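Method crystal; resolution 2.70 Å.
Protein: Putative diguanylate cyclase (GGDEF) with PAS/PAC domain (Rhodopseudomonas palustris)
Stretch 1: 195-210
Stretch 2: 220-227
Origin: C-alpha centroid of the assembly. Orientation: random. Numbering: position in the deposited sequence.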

# COMPACT_ATOMS: atom_id res chain seq x y z
N VAL A 195 -15.24 12.25 5.24
CA VAL A 195 -16.37 12.24 4.40
C VAL A 195 -16.14 11.24 3.28
O VAL A 195 -17.09 10.53 2.85
N LEU A 196 -14.90 11.22 2.77
CA LEU A 196 -14.50 10.24 1.76
C LEU A 196 -15.05 8.84 2.07
O LEU A 196 -15.54 8.13 1.16
N PHE A 197 -14.97 8.43 3.35
CA PHE A 197 -15.42 7.11 3.70
C PHE A 197 -16.85 7.06 4.21
O PHE A 197 -17.55 6.06 3.97
N GLN A 198 -17.31 8.12 4.89
CA GLN A 198 -18.68 8.15 5.38
C GLN A 198 -19.74 8.28 4.26
O GLN A 198 -20.77 7.61 4.31
N LYS A 199 -19.49 9.08 3.21
CA LYS A 199 -20.55 9.30 2.20
C LYS A 199 -20.07 9.11 0.74
O LYS A 199 -20.71 8.41 -0.06
N ALA A 200 -18.93 9.67 0.38
CA ALA A 200 -18.50 9.54 -0.99
C ALA A 200 -18.22 8.09 -1.48
O ALA A 200 -18.73 7.67 -2.52
N LEU A 201 -17.38 7.33 -0.78
CA LEU A 201 -17.14 6.00 -1.33
C LEU A 201 -18.42 5.12 -1.32
O LEU A 201 -18.66 4.34 -2.26
N PRO A 202 -19.25 5.26 -0.28
CA PRO A 202 -20.47 4.41 -0.34
C PRO A 202 -21.30 4.79 -1.53
O PRO A 202 -22.00 3.95 -2.03
N ARG A 203 -21.22 6.04 -1.98
CA ARG A 203 -22.04 6.53 -3.10
C ARG A 203 -21.32 6.20 -4.39
O ARG A 203 -21.95 6.00 -5.38
N SER A 204 -19.99 6.16 -4.38
CA SER A 204 -19.33 5.69 -5.58
C SER A 204 -17.88 6.05 -5.80
O SER A 204 -17.31 6.79 -5.01
N PRO A 205 -17.19 5.35 -6.70
CA PRO A 205 -15.96 4.73 -6.34
C PRO A 205 -14.85 5.58 -7.02
O PRO A 205 -13.67 5.36 -6.74
N ASP A 206 -15.16 6.61 -7.84
CA ASP A 206 -14.98 8.05 -7.60
C ASP A 206 -16.14 9.02 -7.89
O ASP A 206 -17.21 8.61 -8.47
N GLY A 207 -15.90 10.33 -7.69
CA GLY A 207 -14.61 10.92 -7.47
C GLY A 207 -14.29 12.43 -7.32
O GLY A 207 -13.09 12.72 -7.32
N TYR A 208 -15.19 13.41 -7.09
CA TYR A 208 -14.64 14.81 -6.87
C TYR A 208 -15.44 15.85 -6.08
O TYR A 208 -16.56 16.07 -6.40
N TYR A 209 -14.88 16.55 -5.09
CA TYR A 209 -15.74 17.41 -4.26
C TYR A 209 -15.00 18.34 -3.31
O TYR A 209 -13.79 18.29 -3.19
N LEU A 210 -15.71 19.18 -2.59
CA LEU A 210 -14.98 20.17 -1.83
C LEU A 210 -14.91 19.74 -0.39
O LEU A 210 -15.87 19.27 0.12
N LYS A 220 -10.07 22.46 0.34
CA LYS A 220 -9.65 22.14 -1.01
C LYS A 220 -10.61 21.29 -1.76
O LYS A 220 -11.47 20.65 -1.17
N TYR A 221 -10.47 21.34 -3.08
CA TYR A 221 -11.08 20.38 -3.95
C TYR A 221 -10.25 19.11 -3.93
O TYR A 221 -9.02 19.16 -4.02
N LEU A 222 -10.96 17.97 -3.83
CA LEU A 222 -10.38 16.65 -3.75
C LEU A 222 -10.99 15.70 -4.79
O LEU A 222 -12.26 15.59 -5.01
N ALA A 223 -10.10 15.00 -5.45
CA ALA A 223 -10.56 13.96 -6.34
C ALA A 223 -10.04 12.65 -5.74
O ALA A 223 -8.89 12.60 -5.24
N TYR A 224 -10.88 11.62 -5.78
CA TYR A 224 -10.53 10.30 -5.31
C TYR A 224 -11.01 9.26 -6.27
O TYR A 224 -11.97 9.46 -7.01
N ARG A 225 -10.36 8.11 -6.20
CA ARG A 225 -10.69 6.97 -7.03
C ARG A 225 -10.26 5.61 -6.41
O ARG A 225 -9.10 5.42 -6.00
N ARG A 226 -11.20 4.67 -6.33
CA ARG A 226 -10.84 3.29 -5.94
C ARG A 226 -9.74 2.80 -6.84
O ARG A 226 -9.78 3.05 -8.05
N VAL A 227 -8.76 2.13 -6.25
CA VAL A 227 -7.68 1.55 -6.98
C VAL A 227 -8.10 0.19 -7.59
O VAL A 227 -8.44 -0.78 -6.93

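What fills the space between the helix of the first stretch and the strand of the second? Chiefly the ring of Tyr-224, which loses more surface to the other stretch than any other residue here. Its chi1 is p (72°), and although its CA-to-CB bond points sideways, the ring reaches under the helix. Leu-196 CD2 sits over one face, 3.8 Å from the centroid of the Tyr-224 ring, and Gly-207 CA covers the opposite face at 3.5 Å from the same centroid, so the ring is held between a leucine methyl and bare backbone. Ala-200, whose CB points toward the strand, brings that atom to 3.6 Å from Tyr-224 CE2. Leu-201, chi1 m and chi2 t, places CD2 3.9 Å from Tyr-224 CE1.

Which aromatic and aliphatic groups pack along the paired strands? On one face, Tyr-208 (t), Leu-210 (t) and Tyr-221 (m) lie together with Ala-223. The rings of Tyr-208 and Tyr-221 are near parallel but slid apart, with centroids 5.4 Å apart and planes at 25°, so they barely overlap. The edge of the Tyr-208 ring meets the small alanine, CD1 lying 3.6 Å from Ala-223 CB, while Leu-210 CD1 lies over the Tyr-221 ring, 3.9 Å from its centroid. Tyr-209 (p) and Leu-222 (t, t) share the other face; Tyr-209 CE2 is 4.0 Å from Leu-222 CD2 and 3.5 Å from Tyr-224 CE2, linking this pair to the ring beneath the helix.

How are the polar groups satisfied? The Tyr-224 hydroxyl donates a very short hydrogen bond, OH to Ser-204 O at 2.3 Å, which ties the end of the ring to the residue just after the helix. Main-chain bonds hold the side chains in register: Tyr-209 N to Leu-222 O is 2.8 Å, and the return bond, Leu-222 N to Tyr-209 O, is 2.9 Å. Further along, Arg-226 N donates to Pro-205 O at 2.6 Å and nearly straight.

What do the two arginines of the strand do? Arg-225 (t) forms a long salt bridge with Asp-206 (p), NH1 to OD1 at 3.7 Å; the oxygen lies well out of the guanidinium plane, so the attraction is between charges alone. Arg-226 (m) extends beside the helix end, its guanidinium covered on one face by Leu-201 CD2, which is 3.6 Å from Arg-226 CZ. A water bridges it to the helix, accepting from Arg-226 NE at 2.7 Å and donating to Leu-201 O at 2.7 Å.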

# COMPACT_ATOMS: atom_id res chain seq x y z
CB VAL A 195 -16.57 13.69 3.81
CG1 VAL A 195 -17.42 13.68 2.58
CG2 VAL A 195 -17.19 14.59 4.88
CB LEU A 196 -12.99 10.14 1.79
CG LEU A 196 -12.26 9.88 0.49
CD1 LEU A 196 -10.95 9.16 0.83
CD2 LEU A 196 -13.12 9.19 -0.63
CB PHE A 197 -14.43 6.39 4.66
CG PHE A 197 -13.05 6.24 4.08
CD1 PHE A 197 -12.74 5.16 3.26
CD2 PHE A 197 -12.06 7.19 4.33
CE1 PHE A 197 -11.47 5.01 2.71
CE2 PHE A 197 -10.77 7.05 3.79
CZ PHE A 197 -10.49 5.99 2.96
CB GLN A 198 -18.85 9.22 6.42
CG GLN A 198 -18.02 8.97 7.72
CD GLN A 198 -18.42 7.68 8.43
OE1 GLN A 198 -17.58 6.86 8.71
NE2 GLN A 198 -19.70 7.51 8.73
CB LYS A 199 -21.19 10.68 2.43
CG LYS A 199 -21.69 10.94 3.89
CD LYS A 199 -23.15 11.20 3.77
CE LYS A 199 -24.07 10.53 4.81
NZ LYS A 199 -24.07 11.28 6.07
CB ALA A 200 -17.31 10.43 -1.27
CB LEU A 201 -15.94 5.30 -0.69
CG LEU A 201 -14.57 5.75 -1.14
CD1 LEU A 201 -13.52 5.57 -0.02
CD2 LEU A 201 -14.18 5.00 -2.43
CB PRO A 202 -21.22 4.71 0.94
CG PRO A 202 -20.19 5.24 1.88
CD PRO A 202 -19.05 5.88 1.03
CB ARG A 203 -22.25 8.03 -3.00
CG ARG A 203 -23.22 8.60 -4.04
CD ARG A 203 -22.93 10.07 -4.45
NE ARG A 203 -22.57 10.89 -3.26
CZ ARG A 203 -21.40 11.52 -3.04
NH1 ARG A 203 -20.39 11.47 -3.93
NH2 ARG A 203 -21.22 12.19 -1.90
CB SER A 204 -20.07 6.30 -6.77
OG SER A 204 -19.32 7.30 -7.48
CB PRO A 205 -15.99 3.39 -7.13
CG PRO A 205 -16.89 3.61 -8.26
CD PRO A 205 -17.96 4.48 -7.63
CB ASP A 206 -14.02 8.38 -8.72
CG ASP A 206 -14.62 7.94 -10.12
OD1 ASP A 206 -14.64 6.75 -10.51
OD2 ASP A 206 -15.20 8.80 -10.81
CB TYR A 208 -14.43 15.45 -8.22
CG TYR A 208 -13.71 16.78 -8.28
CD1 TYR A 208 -12.31 16.83 -8.37
CD2 TYR A 208 -14.42 17.99 -8.34
CE1 TYR A 208 -11.62 18.06 -8.46
CE2 TYR A 208 -13.76 19.23 -8.44
CZ TYR A 208 -12.35 19.26 -8.50
OH TYR A 208 -11.69 20.45 -8.60
CB TYR A 209 -16.73 16.58 -3.43
CG TYR A 209 -16.08 15.64 -2.46
CD1 TYR A 209 -15.76 16.05 -1.19
CD2 TYR A 209 -15.76 14.34 -2.83
CE1 TYR A 209 -15.13 15.19 -0.31
CE2 TYR A 209 -15.13 13.48 -1.95
CZ TYR A 209 -14.82 13.89 -0.70
OH TYR A 209 -14.18 13.03 0.18
CB LEU A 210 -15.65 21.52 -1.94
CG LEU A 210 -14.91 22.59 -1.12
CD1 LEU A 210 -14.05 23.53 -1.98
CD2 LEU A 210 -15.92 23.38 -0.25
CB LYS A 220 -8.30 21.47 -1.02
CG LYS A 220 -7.77 21.06 0.30
CD LYS A 220 -6.29 20.73 0.18
CE LYS A 220 -5.56 21.23 1.40
NZ LYS A 220 -4.26 20.52 1.55
CB TYR A 221 -11.15 20.91 -5.38
CG TYR A 221 -12.29 21.83 -5.58
CD1 TYR A 221 -12.17 23.18 -5.26
CD2 TYR A 221 -13.52 21.37 -6.05
CE1 TYR A 221 -13.22 24.07 -5.43
CE2 TYR A 221 -14.61 22.27 -6.24
CZ TYR A 221 -14.44 23.63 -5.91
OH TYR A 221 -15.49 24.54 -6.08
CB LEU A 222 -10.63 16.07 -2.35
CG LEU A 222 -10.16 14.62 -2.02
CD1 LEU A 222 -9.93 14.49 -0.55
CD2 LEU A 222 -11.13 13.55 -2.51
CB ALA A 223 -9.99 14.18 -7.71
CB TYR A 224 -11.22 10.01 -3.99
CG TYR A 224 -12.70 9.77 -4.13
CD1 TYR A 224 -13.18 8.51 -4.45
CD2 TYR A 224 -13.65 10.84 -3.95
CE1 TYR A 224 -14.55 8.27 -4.55
CE2 TYR A 224 -15.02 10.63 -4.05
CZ TYR A 224 -15.46 9.32 -4.36
OH TYR A 224 -16.78 9.01 -4.48
CB ARG A 225 -10.03 7.14 -8.41
CG ARG A 225 -10.41 6.05 -9.39
CD ARG A 225 -9.69 6.19 -10.67
NE ARG A 225 -9.80 7.55 -11.19
CZ ARG A 225 -10.71 7.96 -12.08
NH1 ARG A 225 -11.61 7.12 -12.58
NH2 ARG A 225 -10.72 9.22 -12.48
CB ARG A 226 -12.00 2.33 -6.07
CG ARG A 226 -12.95 2.50 -4.95
CD ARG A 226 -13.81 1.26 -4.76
NE ARG A 226 -14.90 1.53 -3.81
CZ ARG A 226 -14.81 1.41 -2.49
NH1 ARG A 226 -15.85 1.68 -1.76
NH2 ARG A 226 -13.70 1.03 -1.88
CB VAL A 227 -6.49 1.36 -6.06
CG1 VAL A 227 -5.44 0.37 -6.69
CG2 VAL A 227 -5.94 2.69 -5.67
O HOH W 1 -17.27 2.89 -4.06